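Long-range contacts in alpha-glucosidase ([Eubacterium] rectale, PDB 6PNR), which probably acts as a family 31 sulfoquinovosidase, hydrolysing alpha-glycosidic bonds to release the sulfonated sugar sulfoquinovose from sulfolipid-derived glycosides: residues A[580-585]-A[615-621]; A[597-602]-A[644-649]; A[610-616]-A[633-639]. All coordinates share one frame; numbering follows the deposited sequence.

Interaction 1. Residues A[580-585]-A[615-621]; sequences YESDAK and YLPQDEW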
loop_
_atom_site.group_PDB
_atom_site.type_symbol
_atom_site.label_atom_id
_atom_site.label_comp_id
_atom_site.label_asym_id
_atom_site.label_seq_id
_atom_site.Cartn_x
_atom_site.Cartn_y
_atom_site.Cartn_z
ATOM N N TYR A 580 -9.040 -37.442 -4.525
ATOM C CA TYR A 580 -10.085 -37.347 -5.542
ATOM C C TYR A 580 -9.570 -36.443 -6.654
ATOM O O TYR A 580 -10.019 -35.307 -6.812
ATOM C CB TYR A 580 -11.387 -36.836 -4.930
ATOM C CG TYR A 580 -11.816 -37.690 -3.765
ATOM C CD1 TYR A 580 -12.489 -38.894 -3.975
ATOM C CD2 TYR A 580 -11.519 -37.323 -2.456
ATOM C CE1 TYR A 580 -12.876 -39.686 -2.919
ATOM C CE2 TYR A 580 -11.902 -38.118 -1.384
ATOM C CZ TYR A 580 -12.580 -39.302 -1.625
ATOM O OH TYR A 580 -12.960 -40.109 -0.574
ATOM N N GLU A 581 -8.612 -36.954 -7.433
ATOM C CA GLU A 581 -7.908 -36.093 -8.380
ATOM C C GLU A 581 -8.766 -35.668 -9.562
ATOM O O GLU A 581 -8.401 -34.713 -10.254
ATOM C CB GLU A 581 -6.650 -36.778 -8.898
ATOM C CG GLU A 581 -5.683 -37.155 -7.812
ATOM C CD GLU A 581 -4.316 -37.474 -8.354
ATOM O OE1 GLU A 581 -4.161 -37.412 -9.588
ATOM O OE2 GLU A 581 -3.402 -37.782 -7.555
ATOM N N SER A 582 -9.876 -36.355 -9.824
ATOM C CA SER A 582 -10.757 -36.002 -10.932
ATOM C C SER A 582 -11.841 -35.011 -10.534
ATOM O O SER A 582 -12.620 -34.587 -11.394
ATOM C CB SER A 582 -11.418 -37.260 -11.511
ATOM O OG SER A 582 -10.436 -38.207 -11.889
ATOM N N ASP A 583 -11.917 -34.648 -9.254
ATOM C CA ASP A 583 -12.981 -33.787 -8.748
ATOM C C ASP A 583 -12.547 -32.338 -8.936
ATOM O O ASP A 583 -11.614 -31.872 -8.275
ATOM C CB ASP A 583 -13.269 -34.113 -7.286
ATOM C CG ASP A 583 -14.522 -33.438 -6.769
ATOM O OD1 ASP A 583 -14.788 -32.283 -7.165
ATOM O OD2 ASP A 583 -15.237 -34.062 -5.957
ATOM N N ALA A 584 -13.220 -31.626 -9.845
ATOM C CA ALA A 584 -12.807 -30.267 -10.183
ATOM C C ALA A 584 -12.955 -29.323 -8.996
ATOM O O ALA A 584 -12.113 -28.437 -8.794
ATOM C CB ALA A 584 -13.611 -29.750 -11.374
ATOM N N LYS A 585 -14.025 -29.489 -8.209
ATOM C CA LYS A 585 -14.229 -28.618 -7.054
ATOM C C LYS A 585 -13.164 -28.842 -5.988
ATOM O O LYS A 585 -12.839 -27.917 -5.239
ATOM C CB LYS A 585 -15.623 -28.836 -6.458
ATOM C CG LYS A 585 -16.766 -28.383 -7.357
ATOM C CD LYS A 585 -18.113 -28.590 -6.678
ATOM C CE LYS A 585 -19.269 -28.269 -7.622
ATOM N NZ LYS A 585 -20.598 -28.417 -6.955
ATOM N N TYR A 615 -19.020 -29.609 1.222
ATOM C CA TYR A 615 -18.888 -30.301 -0.050
ATOM C C TYR A 615 -18.172 -31.626 0.182
ATOM O O TYR A 615 -17.028 -31.643 0.647
ATOM C CB TYR A 615 -18.132 -29.478 -1.090
ATOM C CG TYR A 615 -17.875 -30.313 -2.330
ATOM C CD1 TYR A 615 -18.858 -30.456 -3.303
ATOM C CD2 TYR A 615 -16.674 -30.997 -2.506
ATOM C CE1 TYR A 615 -18.648 -31.237 -4.428
ATOM C CE2 TYR A 615 -16.455 -31.787 -3.632
ATOM C CZ TYR A 615 -17.450 -31.897 -4.589
ATOM O OH TYR A 615 -17.257 -32.671 -5.711
ATOM N N LEU A 616 -18.837 -32.735 -0.163
ATOM C CA LEU A 616 -18.213 -34.051 -0.106
ATOM C C LEU A 616 -17.877 -34.536 -1.510
ATOM O O LEU A 616 -18.733 -34.471 -2.402
ATOM C CB LEU A 616 -19.133 -35.069 0.576
ATOM C CG LEU A 616 -19.437 -34.899 2.057
ATOM C CD1 LEU A 616 -20.404 -35.982 2.503
ATOM C CD2 LEU A 616 -18.155 -34.952 2.867
ATOM N N PRO A 617 -16.657 -35.009 -1.750
ATOM C CA PRO A 617 -16.368 -35.699 -3.013
ATOM C C PRO A 617 -17.194 -36.973 -3.129
ATOM O O PRO A 617 -17.706 -37.498 -2.140
ATOM C CB PRO A 617 -14.870 -36.019 -2.916
ATOM C CG PRO A 617 -14.337 -35.077 -1.853
ATOM C CD PRO A 617 -15.465 -34.876 -0.894
ATOM N N GLN A 618 -17.307 -37.474 -4.364
ATOM C CA GLN A 618 -18.060 -38.696 -4.649
ATOM C C GLN A 618 -17.449 -39.909 -3.961
ATOM O O GLN A 618 -16.371 -40.371 -4.349
ATOM C CB GLN A 618 -18.132 -38.956 -6.161
ATOM C CG GLN A 618 -18.930 -37.928 -6.941
ATOM C CD GLN A 618 -20.420 -37.982 -6.637
ATOM O OE1 GLN A 618 -21.020 -39.063 -6.593
ATOM N NE2 GLN A 618 -21.023 -36.813 -6.419
ATOM N N ASP A 619 -18.141 -40.442 -2.962
ATOM C CA ASP A 619 -17.661 -41.579 -2.182
ATOM C C ASP A 619 -18.780 -41.948 -1.223
ATOM O O ASP A 619 -19.795 -41.251 -1.137
ATOM C CB ASP A 619 -16.365 -41.246 -1.438
ATOM C CG ASP A 619 -15.486 -42.457 -1.225
ATOM O OD1 ASP A 619 -16.032 -43.572 -1.111
ATOM O OD2 ASP A 619 -14.250 -42.289 -1.174
ATOM N N GLU A 620 -18.588 -43.043 -0.491
ATOM C CA GLU A 620 -19.559 -43.484 0.508
ATOM C C GLU A 620 -19.164 -42.916 1.866
ATOM O O GLU A 620 -18.239 -43.413 2.511
ATOM C CB GLU A 620 -19.636 -45.006 0.536
ATOM C CG GLU A 620 -20.269 -45.561 -0.710
ATOM C CD GLU A 620 -21.675 -45.032 -0.894
ATOM O OE1 GLU A 620 -22.580 -45.503 -0.165
ATOM O OE2 GLU A 620 -21.870 -44.128 -1.744
ATOM N N TRP A 621 -19.890 -41.894 2.318
ATOM C CA TRP A 621 -19.540 -41.145 3.516
ATOM C C TRP A 621 -20.569 -41.364 4.615
ATOM O O TRP A 621 -21.762 -41.535 4.350
ATOM C CB TRP A 621 -19.445 -39.648 3.231
ATOM C CG TRP A 621 -18.366 -39.229 2.292
ATOM C CD1 TRP A 621 -18.520 -38.830 0.992
ATOM C CD2 TRP A 621 -16.964 -39.116 2.581
ATOM N NE1 TRP A 621 -17.304 -38.490 0.455
ATOM C CE2 TRP A 621 -16.332 -38.653 1.409
ATOM C CE3 TRP A 621 -16.183 -39.359 3.719
ATOM C CZ2 TRP A 621 -14.948 -38.437 1.333
ATOM C CZ3 TRP A 621 -14.803 -39.159 3.637
ATOM C CH2 TRP A 621 -14.205 -38.692 2.456
#
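Tyr-580 and Asp-583 each send a side chain across to residues 615-621, and each makes one hydrogen bond there. The hydroxyl of Tyr-580 donates to Asp-619, OH to OD2 at 2.6 Å. The acceptor lies in the plane of the tyrosine ring and is met on its anti side, with the carboxylate turned 80° from the ring. The other oxygen of Asp-619, OD1, takes the backbone N-H of Glu-620, so both ends of the group are held and its rotation is fixed. The second bond runs the other way: Tyr-615 OH donates to Asp-583 OD2, modelled at a very short 2.5 Å. Tyr-615 and Asp-583 approach from opposite directions, and the carboxylate oxygen arrives in the ring plane. Asp-583 gets there because its CG stands opposite the backbone N (chi1 -170°).

CH-pi contacts flank both bonds. Pro-617 lays its CB over a face of the Tyr-580 ring, 3.7 Å from the ring centroid, while its CG leans over CD2. Lys-585 puts CB over a face of Tyr-615, and further along its extended chain CD comes to 3.5 Å from Tyr-615 CE1.

Van der Waals contact closes the far end, where Trp-621 CZ2 sits 3.9 Å from Tyr-580 CZ. The indole is itself tied down within its own segment by NE1 to Pro-617 O (2.8 Å), a bond lying in the ring plane. Leu-600 of strand 599-601 packs against Pro-617 and Trp-621.

Residues 580-583 form a type I beta turn. In the family 31 C-terminal domain, the loop between strands 573-574 and 593-595 thus packs against the end of strand 611-616 and the loop leading on to strand 621-623, where the chain passes between the two antiparallel sheets of a beta sandwich.

Interaction 2. Residues A[597-602]-A[644-649]; sequences RDMLIA and TPAFYR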
loop_
_atom_site.group_PDB
_atom_site.type_symbol
_atom_site.label_atom_id
_atom_site.label_comp_id
_atom_site.label_asym_id
_atom_site.label_seq_id
_atom_site.Cartn_x
_atom_site.Cartn_y
_atom_site.Cartn_z
ATOM N N ARG A 597 -6.842 -40.688 4.752
ATOM C CA ARG A 597 -7.701 -41.047 3.628
ATOM C C ARG A 597 -9.141 -41.296 4.050
ATOM O O ARG A 597 -10.043 -41.260 3.207
ATOM C CB ARG A 597 -7.167 -42.299 2.910
ATOM C CG ARG A 597 -7.809 -42.518 1.527
ATOM C CD ARG A 597 -7.000 -43.477 0.651
ATOM N NE ARG A 597 -7.008 -44.834 1.188
ATOM C CZ ARG A 597 -7.962 -45.727 0.937
ATOM N NH1 ARG A 597 -8.980 -45.405 0.152
ATOM N NH2 ARG A 597 -7.897 -46.947 1.465
ATOM N N ASP A 598 -9.390 -41.540 5.324
ATOM C CA ASP A 598 -10.678 -42.082 5.715
ATOM C C ASP A 598 -11.629 -41.061 6.321
ATOM O O ASP A 598 -12.748 -41.438 6.687
ATOM C CB ASP A 598 -10.475 -43.239 6.692
ATOM C CG ASP A 598 -9.871 -44.470 6.023
ATOM O OD1 ASP A 598 -9.474 -44.377 4.845
ATOM O OD2 ASP A 598 -9.798 -45.526 6.679
ATOM N N MET A 599 -11.237 -39.789 6.437
ATOM C CA MET A 599 -12.100 -38.798 7.066
ATOM C C MET A 599 -12.057 -37.475 6.321
ATOM O O MET A 599 -11.008 -37.074 5.809
ATOM C CB MET A 599 -11.718 -38.550 8.530
ATOM C CG MET A 599 -11.922 -39.732 9.441
ATOM S SD MET A 599 -11.993 -39.243 11.186
ATOM C CE MET A 599 -13.715 -38.744 11.332
ATOM N N LEU A 600 -13.205 -36.801 6.265
ATOM C CA LEU A 600 -13.289 -35.443 5.753
ATOM C C LEU A 600 -13.706 -34.533 6.897
ATOM O O LEU A 600 -14.690 -34.811 7.589
ATOM C CB LEU A 600 -14.274 -35.322 4.587
ATOM C CG LEU A 600 -14.199 -33.951 3.899
ATOM C CD1 LEU A 600 -14.437 -34.108 2.413
ATOM C CD2 LEU A 600 -15.210 -32.935 4.486
ATOM N N ILE A 601 -12.942 -33.465 7.106
ATOM C CA ILE A 601 -13.202 -32.497 8.164
ATOM C C ILE A 601 -13.466 -31.154 7.512
ATOM O O ILE A 601 -12.687 -30.714 6.658
ATOM C CB ILE A 601 -12.027 -32.391 9.153
ATOM C CG1 ILE A 601 -11.487 -33.790 9.512
ATOM C CG2 ILE A 601 -12.470 -31.607 10.394
ATOM C CD1 ILE A 601 -12.529 -34.725 10.177
ATOM N N ALA A 602 -14.563 -30.512 7.914
ATOM C CA ALA A 602 -14.959 -29.189 7.419
ATOM C C ALA A 602 -15.277 -28.319 8.626
ATOM O O ALA A 602 -16.441 -28.199 9.025
ATOM C CB ALA A 602 -16.164 -29.286 6.485
ATOM N N THR A 644 -18.296 -31.175 15.328
ATOM C CA THR A 644 -17.543 -30.814 14.135
ATOM C C THR A 644 -18.165 -31.459 12.897
ATOM O O THR A 644 -18.530 -32.638 12.937
ATOM C CB THR A 644 -16.091 -31.292 14.267
ATOM O OG1 THR A 644 -15.627 -31.041 15.596
ATOM C CG2 THR A 644 -15.187 -30.589 13.263
ATOM N N PRO A 645 -18.297 -30.729 11.783
ATOM C CA PRO A 645 -18.699 -31.381 10.533
ATOM C C PRO A 645 -17.637 -32.370 10.077
ATOM O O PRO A 645 -16.673 -31.992 9.408
ATOM C CB PRO A 645 -18.859 -30.205 9.563
ATOM C CG PRO A 645 -19.183 -29.047 10.462
ATOM C CD PRO A 645 -18.274 -29.268 11.642
ATOM N N ALA A 646 -17.793 -33.636 10.458
ATOM C CA ALA A 646 -16.784 -34.657 10.220
ATOM C C ALA A 646 -17.452 -35.900 9.656
ATOM O O ALA A 646 -18.522 -36.305 10.119
ATOM C CB ALA A 646 -16.030 -35.006 11.501
ATOM N N PHE A 647 -16.810 -36.498 8.656
ATOM C CA PHE A 647 -17.349 -37.640 7.932
ATOM C C PHE A 647 -16.235 -38.658 7.760
ATOM O O PHE A 647 -15.063 -38.291 7.649
ATOM C CB PHE A 647 -17.904 -37.216 6.558
ATOM C CG PHE A 647 -18.864 -36.052 6.628
ATOM C CD1 PHE A 647 -18.396 -34.753 6.811
ATOM C CD2 PHE A 647 -20.228 -36.255 6.522
ATOM C CE1 PHE A 647 -19.267 -33.687 6.907
ATOM C CE2 PHE A 647 -21.111 -35.188 6.602
ATOM C CZ PHE A 647 -20.627 -33.897 6.796
ATOM N N TYR A 648 -16.598 -39.939 7.750
ATOM C CA TYR A 648 -15.632 -40.983 7.449
ATOM C C TYR A 648 -16.145 -41.862 6.312
ATOM O O TYR A 648 -17.351 -41.964 6.071
ATOM C CB TYR A 648 -15.292 -41.848 8.686
ATOM C CG TYR A 648 -16.433 -42.637 9.276
ATOM C CD1 TYR A 648 -16.706 -43.942 8.860
ATOM C CD2 TYR A 648 -17.222 -42.092 10.280
ATOM C CE1 TYR A 648 -17.760 -44.664 9.422
ATOM C CE2 TYR A 648 -18.257 -42.794 10.841
ATOM C CZ TYR A 648 -18.526 -44.079 10.415
ATOM O OH TYR A 648 -19.571 -44.755 10.997
ATOM N N ARG A 649 -15.201 -42.483 5.608
ATOM C CA ARG A 649 -15.530 -43.429 4.547
ATOM C C ARG A 649 -16.200 -44.669 5.127
ATOM O O ARG A 649 -15.683 -45.280 6.069
ATOM C CB ARG A 649 -14.269 -43.825 3.787
ATOM C CG ARG A 649 -13.623 -42.695 3.004
ATOM C CD ARG A 649 -12.377 -43.195 2.264
ATOM N NE ARG A 649 -12.638 -44.433 1.540
ATOM C CZ ARG A 649 -12.121 -45.619 1.859
ATOM N NH1 ARG A 649 -11.283 -45.738 2.887
ATOM N NH2 ARG A 649 -12.437 -46.687 1.139
#
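Asp-598 and Arg-649 form the salt bridge of this contact, OD1 to NH1 at 3.0 Å. The oxygen lies near the guanidinium plane, but the arginine reaches it from well above the plane of the carboxylate. Asp-598 OD2 is taken by Ser-652 OG, which helps hold the carboxylate in place. Arg-597 NH1 sits over the centre of the Arg-649 guanidinium, 3.6 Å from its CZ, with the two flat groups 35° apart. The carboxylate of Asp-598 probably helps to balance the charge of the two arginines, and a weak, long ion pair from Asp-619 to Arg-649 NE adds to it.

Inward from this charged end the backbones take over. Arg-649 N donates to Asp-598 O. Leu-600 and Phe-647 bond each other in both directions, with N of Leu-600 to O of Phe-647 at 2.8 Å, and Ala-602 N closes the ladder on Pro-645 O. Strands 599-601 and 646-649 thus run antiparallel, with Leu-600/Phe-647 a hydrogen-bonded pair between two non-hydrogen-bonded ones; they are the two middle strands of a six-stranded sheet in the C-terminal domain.

On the face carrying Met-599, Ile-601, Ala-646 and Tyr-648, Ile-601 CD1 touches Ala-646 CB at 3.8 Å and Met-599 CG meets Tyr-648 CB at 4.1 Å. The Tyr-648 ring, swung between its own N and carbonyl carbon (chi1 63°), turns away to meet Phe-658 of helix 655-665. The other face belongs to Leu-600 and Phe-647. Leu-600 CD2 comes to 4.3 Å from Phe-647 CD1, and both residues lean on strand 611-616.

Interaction 3. Residues A[610-616]-A[633-639]; sequences HEWDVYL and GEITVSA. With SO4 (sulfate ion), chain G.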
loop_
_atom_site.group_PDB
_atom_site.type_symbol
_atom_site.label_atom_id
_atom_site.label_comp_id
_atom_site.label_asym_id
_atom_site.label_seq_id
_atom_site.Cartn_x
_atom_site.Cartn_y
_atom_site.Cartn_z
ATOM N N HIS A 610 -25.262 -22.967 13.738
ATOM C CA HIS A 610 -25.900 -24.201 14.169
ATOM C C HIS A 610 -25.929 -25.255 13.077
ATOM O O HIS A 610 -26.229 -26.417 13.368
ATOM C CB HIS A 610 -27.329 -23.919 14.658
ATOM C CG HIS A 610 -27.390 -22.871 15.723
ATOM N ND1 HIS A 610 -27.382 -23.173 17.067
ATOM C CD2 HIS A 610 -27.411 -21.519 15.641
ATOM C CE1 HIS A 610 -27.415 -22.053 17.768
ATOM N NE2 HIS A 610 -27.433 -21.035 16.926
ATOM N N GLU A 611 -25.625 -24.885 11.840
ATOM C CA GLU A 611 -25.497 -25.839 10.755
ATOM C C GLU A 611 -24.320 -25.395 9.899
ATOM O O GLU A 611 -23.813 -24.283 10.045
ATOM C CB GLU A 611 -26.796 -25.939 9.945
ATOM C CG GLU A 611 -27.042 -24.768 9.022
ATOM C CD GLU A 611 -28.472 -24.713 8.509
ATOM O OE1 GLU A 611 -29.356 -25.311 9.157
ATOM O OE2 GLU A 611 -28.711 -24.069 7.462
ATOM N N TRP A 612 -23.861 -26.278 9.015
ATOM C CA TRP A 612 -22.674 -25.972 8.222
ATOM C C TRP A 612 -22.806 -26.615 6.847
ATOM O O TRP A 612 -23.217 -27.773 6.747
ATOM C CB TRP A 612 -21.396 -26.452 8.934
ATOM C CG TRP A 612 -20.116 -25.863 8.364
ATOM C CD1 TRP A 612 -19.131 -26.530 7.682
ATOM C CD2 TRP A 612 -19.695 -24.491 8.431
ATOM N NE1 TRP A 612 -18.129 -25.655 7.317
ATOM C CE2 TRP A 612 -18.449 -24.401 7.767
ATOM C CE3 TRP A 612 -20.245 -23.334 8.997
ATOM C CZ2 TRP A 612 -17.750 -23.196 7.648
ATOM C CZ3 TRP A 612 -19.553 -22.136 8.875
ATOM C CH2 TRP A 612 -18.319 -22.076 8.204
ATOM N N ASP A 613 -22.495 -25.846 5.799
ATOM C CA ASP A 613 -22.483 -26.360 4.434
ATOM C C ASP A 613 -21.181 -27.106 4.179
ATOM O O ASP A 613 -20.101 -26.604 4.501
ATOM C CB ASP A 613 -22.625 -25.220 3.418
ATOM C CG ASP A 613 -23.969 -24.509 3.505
ATOM O OD1 ASP A 613 -24.978 -25.157 3.870
ATOM O OD2 ASP A 613 -24.018 -23.295 3.203
ATOM N N VAL A 614 -21.276 -28.295 3.585
ATOM C CA VAL A 614 -20.117 -29.146 3.336
ATOM C C VAL A 614 -20.166 -29.614 1.892
ATOM O O VAL A 614 -21.233 -29.982 1.389
ATOM C CB VAL A 614 -20.095 -30.361 4.289
ATOM C CG1 VAL A 614 -18.882 -31.255 4.018
ATOM C CG2 VAL A 614 -20.147 -29.912 5.751
ATOM N N TYR A 615 -19.020 -29.609 1.222
ATOM C CA TYR A 615 -18.888 -30.301 -0.050
ATOM C C TYR A 615 -18.172 -31.626 0.182
ATOM O O TYR A 615 -17.028 -31.643 0.647
ATOM C CB TYR A 615 -18.132 -29.478 -1.090
ATOM C CG TYR A 615 -17.875 -30.313 -2.330
ATOM C CD1 TYR A 615 -18.858 -30.456 -3.303
ATOM C CD2 TYR A 615 -16.674 -30.997 -2.506
ATOM C CE1 TYR A 615 -18.648 -31.237 -4.428
ATOM C CE2 TYR A 615 -16.455 -31.787 -3.632
ATOM C CZ TYR A 615 -17.450 -31.897 -4.589
ATOM O OH TYR A 615 -17.257 -32.671 -5.711
ATOM N N LEU A 616 -18.837 -32.735 -0.163
ATOM C CA LEU A 616 -18.213 -34.051 -0.106
ATOM C C LEU A 616 -17.877 -34.536 -1.510
ATOM O O LEU A 616 -18.733 -34.471 -2.402
ATOM C CB LEU A 616 -19.133 -35.069 0.576
ATOM C CG LEU A 616 -19.437 -34.899 2.057
ATOM C CD1 LEU A 616 -20.404 -35.982 2.503
ATOM C CD2 LEU A 616 -18.155 -34.952 2.867
ATOM N N GLY A 633 -21.362 -34.522 -3.095
ATOM C CA GLY A 633 -22.012 -33.273 -3.456
ATOM C C GLY A 633 -22.117 -32.322 -2.275
ATOM O O GLY A 633 -21.588 -32.564 -1.186
ATOM N N GLU A 634 -22.818 -31.215 -2.510
ATOM C CA GLU A 634 -23.034 -30.219 -1.468
ATOM C C GLU A 634 -24.146 -30.675 -0.525
ATOM O O GLU A 634 -25.232 -31.061 -0.971
ATOM C CB GLU A 634 -23.373 -28.861 -2.090
ATOM C CG GLU A 634 -23.383 -27.700 -1.086
ATOM C CD GLU A 634 -23.535 -26.328 -1.749
ATOM O OE1 GLU A 634 -23.722 -26.274 -2.991
ATOM O OE2 GLU A 634 -23.463 -25.307 -1.019
ATOM N N ILE A 635 -23.863 -30.650 0.782
ATOM C CA ILE A 635 -24.840 -30.955 1.820
ATOM C C ILE A 635 -24.762 -29.896 2.920
ATOM O O ILE A 635 -23.870 -29.045 2.941
ATOM C CB ILE A 635 -24.643 -32.357 2.429
ATOM C CG1 ILE A 635 -23.385 -32.410 3.293
ATOM C CG2 ILE A 635 -24.552 -33.416 1.341
ATOM C CD1 ILE A 635 -23.095 -33.817 3.837
ATOM N N THR A 636 -25.729 -29.963 3.836
ATOM C CA THR A 636 -25.762 -29.148 5.045
ATOM C C THR A 636 -26.090 -30.067 6.209
ATOM O O THR A 636 -27.071 -30.812 6.148
ATOM C CB THR A 636 -26.803 -28.018 4.957
ATOM O OG1 THR A 636 -26.360 -27.009 4.038
ATOM C CG2 THR A 636 -27.026 -27.386 6.327
ATOM N N VAL A 637 -25.272 -30.020 7.266
ATOM C CA VAL A 637 -25.448 -30.889 8.421
ATOM C C VAL A 637 -25.642 -30.036 9.665
ATOM O O VAL A 637 -25.174 -28.896 9.738
ATOM C CB VAL A 637 -24.252 -31.848 8.611
ATOM C CG1 VAL A 637 -24.110 -32.771 7.401
ATOM C CG2 VAL A 637 -22.966 -31.056 8.847
ATOM N N SER A 638 -26.341 -30.596 10.650
ATOM C CA SER A 638 -26.368 -29.957 11.955
ATOM C C SER A 638 -24.948 -29.889 12.498
ATOM O O SER A 638 -24.172 -30.840 12.368
ATOM C CB SER A 638 -27.272 -30.721 12.922
ATOM O OG SER A 638 -27.274 -30.080 14.181
ATOM N N ALA A 639 -24.602 -28.755 13.100
ATOM C CA ALA A 639 -23.230 -28.521 13.534
ATOM C C ALA A 639 -23.240 -27.641 14.784
ATOM O O ALA A 639 -22.637 -26.570 14.835
ATOM C CB ALA A 639 -22.414 -27.899 12.403
HETATM S S SO4 G . -27.367 -21.336 11.013
HETATM O O1 SO4 G . -27.679 -21.764 9.648
HETATM O O2 SO4 G . -26.864 -19.956 10.965
HETATM O O3 SO4 G . -26.335 -22.196 11.582
HETATM O O4 SO4 G . -28.570 -21.440 11.846
#
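Val-614 and Ile-635 form a hydrogen-bonded pair between two antiparallel strands. Val-614 N to Ile-635 O and Ile-635 N to Val-614 O are both 2.8 Å and nearly straight. Leu-616 and Gly-633 exchange a second two-way set, Gly-633 N to Leu-616 O at 2.7 Å. Gly-633 has a positive phi (107°), a backbone shape that glycine takes readily. The apolar face is knit by branch ends: Ile-635, its CG1 lying between backbone N and carbonyl carbon (chi1 71°), brings CD1 to 3.7 Å from Leu-616 CD1, and Val-614 CG2 reaches Val-637 CG2 at 4.3 Å. Past Trp-612 and Val-637, also paired in both directions, Ala-639 CB rests on Trp-612 CB at 3.9 Å.

The other face is largely polar, and its Asp-613, Glu-634 and Thr-636 are exposed. Asp-613 and Thr-636 point the same way, their side chains alongside, with a hydrogen bond from Thr-636 OG1 to Asp-613 OD1 modelled too short for its length to be trusted. Glu-611 CD touches the Thr-636 methyl CG2 at 3.7 Å, and at the Glu-611/Ser-638 pair the side chains diverge. Here a sulfate, probably from the crystallisation liquor, takes the backbone N-H groups of His-610 and Glu-611 on its O3, at 2.8 Å from Glu-611 N.

The packed face lies on the six-stranded sheet: Val-614, Leu-616, Ile-635 and Val-637 cover Phe-647 of strand 646-649, and the last three also meet Tyr-630 of strand 629-630. Trp-612 stacks edge-to-face with Tyr-605, close to Pro-645, just before strand 646-649.

All three contacts belong to the family 31 C-terminal domain, their centres 12 to 14 Å apart. Interaction 2 lies within the six-stranded sheet, interaction 3 forms the two-stranded one, and interaction 1 packs a loop against the end of strand 611-616 and the loop after it, sharing Tyr-615 and Leu-616 with interaction 3. Along the chain, 610-616/633-639 is nested inside the loop closed by 597-602/644-649, whereas interaction 1 crosses both others. Phe-647 is one of several bridges between the sheets; another brings Ala-602 O to 3.4 Å from Trp-612 CD1. Together they interlock the C-terminal sandwich, and none of their residues lines the inhibitor pocket.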